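Local coordinates for putative branched-chain amino acid ABC transporter, periplasmic branched-chain amino acid-binding protein (Pseudomonas protegens Pf-5, PDB 4RU0) that probably binds a solute, perhaps a branched-chain amino acid, in the periplasm and passes it to an ABC transporter, at residues Thr145-Val153 with Gly355-Glu363; Ala283-Ala294 with Ala397-Trp407. All coordinates share one frame; numbering follows the deposited sequence.

Contact 1 (Thr145-Val153 with Gly355-Glu363)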
loop_
_atom_site.group_PDB
_atom_site.type_symbol
_atom_site.label_atom_id
_atom_site.label_comp_id
_atom_site.label_asym_id
_atom_site.label_seq_id
_atom_site.Cartn_x
_atom_site.Cartn_y
_atom_site.Cartn_z
ATOM N N THR A 145 -10.876 -10.015 -13.702
ATOM C CA THR A 145 -11.874 -10.847 -14.371
ATOM C C THR A 145 -12.482 -11.805 -13.359
ATOM O O THR A 145 -13.583 -12.317 -13.558
ATOM C CB THR A 145 -11.293 -11.656 -15.555
ATOM O OG1 THR A 145 -10.365 -12.638 -15.070
ATOM C CG2 THR A 145 -10.613 -10.738 -16.555
ATOM N N VAL A 146 -11.752 -12.046 -12.274
ATOM C CA VAL A 146 -12.230 -12.923 -11.209
ATOM C C VAL A 146 -12.653 -12.084 -10.005
ATOM O O VAL A 146 -13.533 -12.475 -9.239
ATOM C CB VAL A 146 -11.154 -13.952 -10.813
ATOM C CG1 VAL A 146 -11.574 -14.761 -9.593
ATOM C CG2 VAL A 146 -10.872 -14.880 -11.988
ATOM N N PHE A 147 -12.049 -10.905 -9.871
ATOM C CA PHE A 147 -12.356 -9.999 -8.764
ATOM C C PHE A 147 -12.837 -8.627 -9.234
ATOM O O PHE A 147 -12.118 -7.641 -9.095
ATOM C CB PHE A 147 -11.131 -9.837 -7.868
ATOM C CG PHE A 147 -10.781 -11.075 -7.103
ATOM C CD1 PHE A 147 -9.968 -12.043 -7.665
ATOM C CD2 PHE A 147 -11.268 -11.273 -5.820
ATOM C CE1 PHE A 147 -9.646 -13.182 -6.960
ATOM C CE2 PHE A 147 -10.949 -12.408 -5.112
ATOM C CZ PHE A 147 -10.137 -13.366 -5.680
ATOM N N PRO A 148 -14.070 -8.559 -9.758
ATOM C CA PRO A 148 -14.623 -7.332 -10.340
ATOM C C PRO A 148 -14.573 -6.127 -9.402
ATOM O O PRO A 148 -14.303 -5.021 -9.864
ATOM C CB PRO A 148 -16.081 -7.709 -10.638
ATOM C CG PRO A 148 -16.102 -9.184 -10.680
ATOM C CD PRO A 148 -15.062 -9.646 -9.723
ATOM N N TYR A 149 -14.820 -6.336 -8.112
ATOM C CA TYR A 149 -14.925 -5.221 -7.176
ATOM C C TYR A 149 -13.878 -5.243 -6.057
ATOM O O TYR A 149 -14.080 -4.668 -4.991
ATOM C CB TYR A 149 -16.339 -5.183 -6.591
ATOM C CG TYR A 149 -17.351 -4.789 -7.640
ATOM C CD1 TYR A 149 -18.005 -5.752 -8.401
ATOM C CD2 TYR A 149 -17.612 -3.451 -7.907
ATOM C CE1 TYR A 149 -18.910 -5.390 -9.379
ATOM C CE2 TYR A 149 -18.518 -3.081 -8.883
ATOM C CZ TYR A 149 -19.161 -4.051 -9.617
ATOM O OH TYR A 149 -20.062 -3.684 -10.588
ATOM N N ASN A 150 -12.750 -5.892 -6.319
ATOM C CA ASN A 150 -11.632 -5.904 -5.382
ATOM C C ASN A 150 -10.369 -5.355 -6.051
ATOM O O ASN A 150 -9.921 -5.888 -7.068
ATOM C CB ASN A 150 -11.393 -7.322 -4.858
ATOM C CG ASN A 150 -10.579 -7.345 -3.580
ATOM O OD1 ASN A 150 -9.586 -6.628 -3.445
ATOM N ND2 ASN A 150 -11.001 -8.171 -2.629
ATOM N N PHE A 151 -9.800 -4.293 -5.483
ATOM C CA PHE A 151 -8.669 -3.599 -6.102
ATOM C C PHE A 151 -7.449 -3.458 -5.184
ATOM O O PHE A 151 -7.353 -2.497 -4.418
ATOM C CB PHE A 151 -9.097 -2.200 -6.571
ATOM C CG PHE A 151 -10.070 -2.204 -7.720
ATOM C CD1 PHE A 151 -9.630 -1.984 -9.018
ATOM C CD2 PHE A 151 -11.426 -2.417 -7.502
ATOM C CE1 PHE A 151 -10.523 -1.976 -10.080
ATOM C CE2 PHE A 151 -12.322 -2.414 -8.560
ATOM C CZ PHE A 151 -11.872 -2.192 -9.850
ATOM N N PRO A 152 -6.493 -4.364 -5.289
ATOM C CA PRO A 152 -5.258 -4.218 -4.525
ATOM C C PRO A 152 -4.310 -3.281 -5.271
ATOM O O PRO A 152 -3.369 -3.696 -5.904
ATOM C CB PRO A 152 -4.713 -5.628 -4.512
ATOM C CG PRO A 152 -5.136 -6.177 -5.801
ATOM C CD PRO A 152 -6.445 -5.545 -6.153
ATOM N N VAL A 153 -4.614 -2.000 -5.196
ATOM C CA VAL A 153 -3.991 -0.978 -6.018
ATOM C C VAL A 153 -2.536 -0.626 -5.741
ATOM O O VAL A 153 -2.098 -0.562 -4.605
ATOM C CB VAL A 153 -4.809 0.322 -6.031
ATOM C CG1 VAL A 153 -4.528 1.086 -7.302
ATOM C CG2 VAL A 153 -6.281 0.019 -5.959
ATOM N N GLY A 355 -21.045 2.816 -7.349
ATOM C CA GLY A 355 -19.961 1.879 -7.135
ATOM C C GLY A 355 -19.663 1.148 -8.427
ATOM O O GLY A 355 -18.511 0.826 -8.733
ATOM N N GLU A 356 -20.716 0.892 -9.194
ATOM C CA GLU A 356 -20.598 0.255 -10.500
ATOM C C GLU A 356 -19.865 1.171 -11.475
ATOM O O GLU A 356 -19.120 0.715 -12.346
ATOM C CB GLU A 356 -21.983 -0.096 -11.032
ATOM C CG GLU A 356 -22.002 -0.942 -12.285
ATOM C CD GLU A 356 -23.390 -1.491 -12.570
ATOM O OE1 GLU A 356 -24.239 -1.472 -11.652
ATOM O OE2 GLU A 356 -23.636 -1.942 -13.709
ATOM N N GLU A 357 -20.080 2.471 -11.312
ATOM C CA GLU A 357 -19.412 3.467 -12.134
ATOM C C GLU A 357 -18.029 3.751 -11.563
ATOM O O GLU A 357 -17.084 4.018 -12.303
ATOM C CB GLU A 357 -20.249 4.748 -12.210
ATOM C CG GLU A 357 -21.557 4.572 -12.981
ATOM C CD GLU A 357 -22.613 5.601 -12.607
ATOM O OE1 GLU A 357 -22.320 6.478 -11.765
ATOM O OE2 GLU A 357 -23.740 5.528 -13.150
ATOM N N GLY A 358 -17.921 3.680 -10.241
ATOM C CA GLY A 358 -16.648 3.847 -9.567
ATOM C C GLY A 358 -15.691 2.747 -9.976
ATOM O O GLY A 358 -14.485 2.962 -10.103
ATOM N N ARG A 359 -16.243 1.558 -10.188
ATOM C CA ARG A 359 -15.466 0.414 -10.645
ATOM C C ARG A 359 -14.947 0.672 -12.056
ATOM O O ARG A 359 -13.819 0.307 -12.391
ATOM C CB ARG A 359 -16.319 -0.856 -10.599
ATOM C CG ARG A 359 -15.536 -2.152 -10.597
ATOM C CD ARG A 359 -15.181 -2.623 -11.997
ATOM N NE ARG A 359 -16.344 -2.657 -12.873
ATOM C CZ ARG A 359 -17.183 -3.682 -12.963
ATOM N NH1 ARG A 359 -16.988 -4.766 -12.222
ATOM N NH2 ARG A 359 -18.215 -3.624 -13.794
ATOM N N TRP A 360 -15.779 1.305 -12.879
ATOM C CA TRP A 360 -15.397 1.641 -14.247
ATOM C C TRP A 360 -14.256 2.651 -14.253
ATOM O O TRP A 360 -13.344 2.566 -15.074
ATOM C CB TRP A 360 -16.592 2.198 -15.033
ATOM C CG TRP A 360 -16.300 2.367 -16.498
ATOM C CD1 TRP A 360 -16.573 1.475 -17.493
ATOM C CD2 TRP A 360 -15.653 3.484 -17.124
ATOM N NE1 TRP A 360 -16.145 1.972 -18.702
ATOM C CE2 TRP A 360 -15.578 3.203 -18.503
ATOM C CE3 TRP A 360 -15.136 4.699 -16.655
ATOM C CZ2 TRP A 360 -15.003 4.087 -19.418
ATOM C CZ3 TRP A 360 -14.563 5.575 -17.565
ATOM C CH2 TRP A 360 -14.506 5.264 -18.932
ATOM N N GLY A 361 -14.321 3.607 -13.333
ATOM C CA GLY A 361 -13.299 4.631 -13.219
ATOM C C GLY A 361 -11.964 4.023 -12.839
ATOM O O GLY A 361 -10.942 4.301 -13.472
ATOM N N LEU A 362 -11.980 3.186 -11.805
ATOM C CA LEU A 362 -10.785 2.478 -11.366
ATOM C C LEU A 362 -10.140 1.706 -12.507
ATOM O O LEU A 362 -8.933 1.799 -12.710
ATOM C CB LEU A 362 -11.118 1.527 -10.216
ATOM C CG LEU A 362 -11.301 2.185 -8.850
ATOM C CD1 LEU A 362 -12.044 1.261 -7.919
ATOM C CD2 LEU A 362 -9.948 2.556 -8.265
ATOM N N GLU A 363 -10.947 0.965 -13.264
ATOM C CA GLU A 363 -10.423 0.117 -14.334
ATOM C C GLU A 363 -9.929 0.933 -15.530
ATOM O O GLU A 363 -9.280 0.400 -16.432
ATOM C CB GLU A 363 -11.482 -0.896 -14.783
ATOM C CG GLU A 363 -11.851 -1.904 -13.695
ATOM C CD GLU A 363 -12.623 -3.106 -14.212
ATOM O OE1 GLU A 363 -13.428 -2.949 -15.150
ATOM O OE2 GLU A 363 -12.426 -4.217 -13.667
#
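Arg359 leaves its helix with CG anti to the backbone N (chi1 -160°), and its chain then bends at chi2 and chi3, which brings the guanidinium over the Tyr149 ring. Tyr149 holds its CG anti to the carbonyl carbon (chi1 -69°), and the far side of its ring lies beside the helix. The two flat groups stack with planes 26° apart. The cation-pi contact is off-centre: Arg359 NH1 sits over a face, 3.5 Å from Tyr149 CZ. Pro148 lies at the edge of the guanidinium, with its CB 3.5 Å from Arg359 NH1. The aliphatic part of the arginine touches two rings. Arg359 CG lies 3.6 Å from Tyr149 CE2. It also meets the edge of the Phe151 ring at CZ, near the ring plane. Phe151 also receives Leu362 from the helix. Leu362 CD1 stands over the centre of the Phe151 ring, 3.7 Å from its centroid, in a CH-pi contact. Glu363 CG comes to the edge of the same ring. The Glu363 carboxylate has stronger partners outside the contact, a salt bridge with Arg441 and a hydrogen bond with His391, both at OE2. Its pairing with Arg359 is long, with Glu363 OE1 3.7 Å from Arg359 NE, and rests on charge alone. His391 also stacks on Phe151. No hydrogen bond joins the two segments. Pro148 and Tyr149 are the central residues of a type I beta turn leading into strand 150-151. Helix 355-363 packs on this short parallel strand pair (with 131-132), consistent with the alpha/beta periplasmic binding protein fold.

Contact 2 (Ala283-Ala294 with Ala397-Trp407)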
loop_
_atom_site.group_PDB
_atom_site.type_symbol
_atom_site.label_atom_id
_atom_site.label_comp_id
_atom_site.label_asym_id
_atom_site.label_seq_id
_atom_site.Cartn_x
_atom_site.Cartn_y
_atom_site.Cartn_z
ATOM N N ALA A 283 19.527 0.777 14.324
ATOM C CA ALA A 283 18.781 0.804 13.070
ATOM C C ALA A 283 19.377 1.760 12.037
ATOM O O ALA A 283 18.818 1.929 10.956
ATOM C CB ALA A 283 17.326 1.170 13.339
ATOM N N LYS A 284 20.502 2.385 12.363
ATOM C CA LYS A 284 21.155 3.300 11.426
ATOM C C LYS A 284 21.574 2.581 10.147
ATOM O O LYS A 284 22.287 1.582 10.195
ATOM C CB LYS A 284 22.381 3.955 12.071
ATOM C CG LYS A 284 22.063 4.971 13.154
ATOM C CD LYS A 284 23.341 5.592 13.697
ATOM C CE LYS A 284 23.049 6.757 14.633
ATOM N NZ LYS A 284 22.358 7.875 13.930
ATOM N N GLY A 285 21.124 3.089 9.005
ATOM C CA GLY A 285 21.479 2.497 7.727
ATOM C C GLY A 285 20.393 1.615 7.132
ATOM O O GLY A 285 20.428 1.296 5.941
ATOM N N TYR A 286 19.434 1.224 7.966
ATOM C CA TYR A 286 18.302 0.387 7.562
ATOM C C TYR A 286 17.613 0.872 6.293
ATOM O O TYR A 286 17.293 2.054 6.167
ATOM C CB TYR A 286 17.294 0.322 8.708
ATOM C CG TYR A 286 16.019 -0.441 8.425
ATOM C CD1 TYR A 286 16.003 -1.831 8.410
ATOM C CD2 TYR A 286 14.826 0.228 8.205
ATOM C CE1 TYR A 286 14.832 -2.531 8.165
ATOM C CE2 TYR A 286 13.651 -0.461 7.964
ATOM C CZ TYR A 286 13.659 -1.837 7.945
ATOM O OH TYR A 286 12.488 -2.520 7.708
ATOM N N LEU A 287 17.406 -0.041 5.349
ATOM C CA LEU A 287 16.681 0.277 4.121
ATOM C C LEU A 287 15.220 -0.170 4.208
ATOM O O LEU A 287 14.889 -1.108 4.942
ATOM C CB LEU A 287 17.342 -0.383 2.913
ATOM C CG LEU A 287 18.821 -0.072 2.679
ATOM C CD1 LEU A 287 19.304 -0.692 1.375
ATOM C CD2 LEU A 287 19.045 1.424 2.687
ATOM N N ALA A 288 14.349 0.492 3.450
ATOM C CA ALA A 288 12.953 0.072 3.371
ATOM C C ALA A 288 12.335 0.452 2.032
ATOM O O ALA A 288 12.681 1.480 1.452
ATOM C CB ALA A 288 12.152 0.674 4.512
ATOM N N LEU A 289 11.431 -0.394 1.542
ATOM C CA LEU A 289 10.679 -0.099 0.328
ATOM C C LEU A 289 9.447 0.736 0.669
ATOM O O LEU A 289 8.878 0.599 1.752
ATOM C CB LEU A 289 10.263 -1.394 -0.382
ATOM C CG LEU A 289 11.379 -2.322 -0.863
ATOM C CD1 LEU A 289 10.828 -3.707 -1.190
ATOM C CD2 LEU A 289 12.082 -1.739 -2.069
ATOM N N THR A 290 9.029 1.595 -0.252
ATOM C CA THR A 290 7.820 2.389 -0.041
ATOM C C THR A 290 7.164 2.785 -1.358
ATOM O O THR A 290 7.855 3.092 -2.333
ATOM C CB THR A 290 8.112 3.672 0.771
ATOM O OG1 THR A 290 6.908 4.434 0.923
ATOM C CG2 THR A 290 9.152 4.529 0.070
ATOM N N PRO A 291 5.825 2.757 -1.398
ATOM C CA PRO A 291 5.077 3.284 -2.537
ATOM C C PRO A 291 4.645 4.727 -2.290
ATOM O O PRO A 291 4.082 5.365 -3.181
ATOM C CB PRO A 291 3.872 2.350 -2.616
ATOM C CG PRO A 291 3.602 2.025 -1.188
ATOM C CD PRO A 291 4.946 2.030 -0.467
ATOM N N TYR A 292 4.878 5.208 -1.080
ATOM C CA TYR A 292 4.597 6.587 -0.716
ATOM C C TYR A 292 5.636 7.167 0.247
ATOM O O TYR A 292 5.389 7.252 1.436
ATOM C CB TYR A 292 3.188 6.723 -0.138
ATOM C CG TYR A 292 2.665 5.490 0.555
ATOM C CD1 TYR A 292 3.168 5.100 1.769
ATOM C CD2 TYR A 292 1.657 4.730 -0.004
ATOM C CE1 TYR A 292 2.693 3.992 2.413
ATOM C CE2 TYR A 292 1.185 3.616 0.630
ATOM C CZ TYR A 292 1.709 3.251 1.842
ATOM O OH TYR A 292 1.253 2.140 2.491
ATOM N N PRO A 293 6.787 7.559 -0.275
ATOM C CA PRO A 293 7.943 7.997 0.522
ATOM C C PRO A 293 7.638 9.143 1.486
ATOM O O PRO A 293 6.864 10.049 1.162
ATOM C CB PRO A 293 8.947 8.457 -0.540
ATOM C CG PRO A 293 8.123 8.759 -1.747
ATOM C CD PRO A 293 7.014 7.748 -1.718
ATOM N N ALA A 294 8.246 9.088 2.666
ATOM C CA ALA A 294 8.168 10.189 3.617
ATOM C C ALA A 294 8.758 11.460 3.011
ATOM O O ALA A 294 9.622 11.398 2.136
ATOM C CB ALA A 294 8.890 9.832 4.909
ATOM N N ALA A 397 8.152 0.704 -6.522
ATOM C CA ALA A 397 8.428 1.207 -5.180
ATOM C C ALA A 397 9.738 1.973 -5.163
ATOM O O ALA A 397 10.562 1.822 -6.061
ATOM C CB ALA A 397 8.475 0.068 -4.178
ATOM N N ARG A 398 9.925 2.790 -4.134
ATOM C CA ARG A 398 11.180 3.498 -3.938
ATOM C C ARG A 398 11.869 2.999 -2.679
ATOM O O ARG A 398 11.213 2.538 -1.746
ATOM C CB ARG A 398 10.945 5.007 -3.853
ATOM C CG ARG A 398 10.410 5.622 -5.131
ATOM C CD ARG A 398 10.101 7.098 -4.953
ATOM N NE ARG A 398 11.296 7.890 -4.677
ATOM C CZ ARG A 398 11.983 8.555 -5.601
ATOM N NH1 ARG A 398 11.594 8.522 -6.868
ATOM N NH2 ARG A 398 13.058 9.251 -5.260
ATOM N N VAL A 399 13.193 3.087 -2.660
ATOM C CA VAL A 399 13.964 2.694 -1.490
ATOM C C VAL A 399 14.345 3.929 -0.683
ATOM O O VAL A 399 14.785 4.930 -1.240
ATOM C CB VAL A 399 15.232 1.924 -1.888
ATOM C CG1 VAL A 399 15.978 1.436 -0.648
ATOM C CG2 VAL A 399 14.877 0.762 -2.811
ATOM N N GLN A 400 14.154 3.867 0.628
ATOM C CA GLN A 400 14.583 4.955 1.491
ATOM C C GLN A 400 15.415 4.414 2.647
ATOM O O GLN A 400 15.206 3.282 3.093
ATOM C CB GLN A 400 13.381 5.745 2.012
ATOM C CG GLN A 400 12.414 4.936 2.840
ATOM C CD GLN A 400 11.191 5.734 3.223
ATOM O OE1 GLN A 400 10.793 6.653 2.509
ATOM N NE2 GLN A 400 10.588 5.391 4.357
ATOM N N GLN A 401 16.358 5.229 3.121
ATOM C CA GLN A 401 17.320 4.801 4.134
ATOM C C GLN A 401 17.171 5.578 5.441
ATOM O O GLN A 401 16.992 6.800 5.435
ATOM C CB GLN A 401 18.746 4.947 3.593
ATOM C CG GLN A 401 19.840 4.541 4.566
ATOM C CD GLN A 401 21.164 4.294 3.866
ATOM O OE1 GLN A 401 21.550 5.037 2.964
ATOM N NE2 GLN A 401 21.856 3.233 4.266
ATOM N N TRP A 402 17.255 4.860 6.558
ATOM C CA TRP A 402 17.063 5.440 7.885
ATOM C C TRP A 402 18.393 5.796 8.554
ATOM O O TRP A 402 19.301 4.961 8.615
ATOM C CB TRP A 402 16.276 4.454 8.748
ATOM C CG TRP A 402 16.012 4.888 10.151
ATOM C CD1 TRP A 402 16.564 4.368 11.286
ATOM C CD2 TRP A 402 15.107 5.914 10.578
ATOM N NE1 TRP A 402 16.062 5.010 12.393
ATOM C CE2 TRP A 402 15.170 5.966 11.986
ATOM C CE3 TRP A 402 14.256 6.800 9.906
ATOM C CZ2 TRP A 402 14.411 6.865 12.735
ATOM C CZ3 TRP A 402 13.506 7.694 10.650
ATOM C CH2 TRP A 402 13.588 7.719 12.052
ATOM N N ASP A 403 18.519 7.022 9.056
ATOM C CA ASP A 403 19.777 7.430 9.687
ATOM C C ASP A 403 19.678 7.502 11.211
ATOM O O ASP A 403 20.636 7.872 11.889
ATOM C CB ASP A 403 20.260 8.775 9.126
ATOM C CG ASP A 403 19.273 9.914 9.361
ATOM O OD1 ASP A 403 18.494 9.873 10.338
ATOM O OD2 ASP A 403 19.289 10.875 8.562
ATOM N N GLY A 404 18.516 7.146 11.745
ATOM C CA GLY A 404 18.296 7.194 13.178
ATOM C C GLY A 404 17.302 8.274 13.535
ATOM O O GLY A 404 16.749 8.287 14.637
ATOM N N ALA A 405 17.066 9.179 12.588
ATOM C CA ALA A 405 16.174 10.309 12.812
ATOM C C ALA A 405 15.274 10.576 11.608
ATOM O O ALA A 405 14.114 10.955 11.768
ATOM C CB ALA A 405 16.980 11.551 13.147
ATOM N N ASN A 406 15.810 10.379 10.407
ATOM C CA ASN A 406 15.069 10.683 9.187
ATOM C C ASN A 406 15.257 9.653 8.080
ATOM O O ASN A 406 16.213 8.876 8.088
ATOM C CB ASN A 406 15.468 12.061 8.656
ATOM C CG ASN A 406 15.011 13.187 9.556
ATOM O OD1 ASN A 406 13.871 13.643 9.465
ATOM N ND2 ASN A 406 15.901 13.646 10.431
ATOM N N TRP A 407 14.332 9.670 7.125
ATOM C CA TRP A 407 14.443 8.857 5.922
ATOM C C TRP A 407 15.089 9.652 4.792
ATOM O O TRP A 407 14.923 10.866 4.701
ATOM C CB TRP A 407 13.068 8.352 5.473
ATOM C CG TRP A 407 12.443 7.367 6.398
ATOM C CD1 TRP A 407 11.408 7.593 7.254
ATOM C CD2 TRP A 407 12.808 5.988 6.560
ATOM N NE1 TRP A 407 11.101 6.442 7.939
ATOM C CE2 TRP A 407 11.945 5.441 7.531
ATOM C CE3 TRP A 407 13.776 5.164 5.976
ATOM C CZ2 TRP A 407 12.022 4.106 7.937
ATOM C CZ3 TRP A 407 13.846 3.832 6.375
ATOM C CH2 TRP A 407 12.977 3.321 7.348
#
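Strands 287-290 and 397-402 run antiparallel, their axes 4.5 Å apart at closest. Ala288 with Gln400 and Thr290 with Arg398 are the hydrogen-bonded pairs. Leu287 with Gln401 and Leu289 with Val399 are the non-hydrogen-bonded ones. The pairing continues before Leu287: Trp402 N bonds to Tyr286 O, and Gly285 N donates to Trp402 O at 2.6 Å. Gly285 belongs to the type II turn Ala283-Tyr286, and its positive phi (101°) calls for glycine. Lys284 bends at its last torsion and gives NZ to Asp403 O at 2.7 Å.

The pairing joins the parallel and antiparallel parts of a mixed sheet, as suits this alpha/beta binding-protein family. Strand 287-290 is parallel to 264-266 on its other edge, and strand 396-402 turns back into 407-415. Asp403 OD1 steadies that turn by accepting from Ala405 N and Asn406 N. Beyond strand 287-290, Tyr292 touches Trp269 of the ligand pocket.

Leu289 CD2 meets Val399 CG2 at 3.8 Å on the face that also carries Leu287 and Gln401. Trp407 packs on the other face. Trp407 CH2 lies in the plane of the Tyr286 ring, at the edge, 3.7 Å from Tyr286 CD2. Ala288 CB and Ala294 CB also touch this indole. Gln401 extends with CG anti to the backbone N (chi1 180°), which brings Gln401 NE2 to Gly285 O at 2.9 Å. The oxygen lies near the Gln401 amide plane, while NE2 is tilted from the Gly285 carbonyl plane. Leu287 CD2 lies 3.7 Å from Gln401 CG. Replacing Gln401 with an alanine would probably leave Gly285 O without this donor and open a gap beside Leu287 CD2.

Contact 1 and contact 2 lie on opposite sides of the chain's centre, with their own centres about 31 Å apart. Their nearest atoms are about 7 Å apart and do not touch. Contact 1 is mainly buried, while contact 2 is partly buried, with exposed residues at its turns. They use different strands, but helix 325-348 borders both. The chemistry follows the elements joined. In contact 1 a helix meets a turn and short strand mainly through side chains, with no hydrogen bond between the segments. In contact 2 two strands share a ladder of main-chain hydrogen bonds, extended at the turn end by lysine and glutamine donors to carbonyls, and side chains pack on both faces.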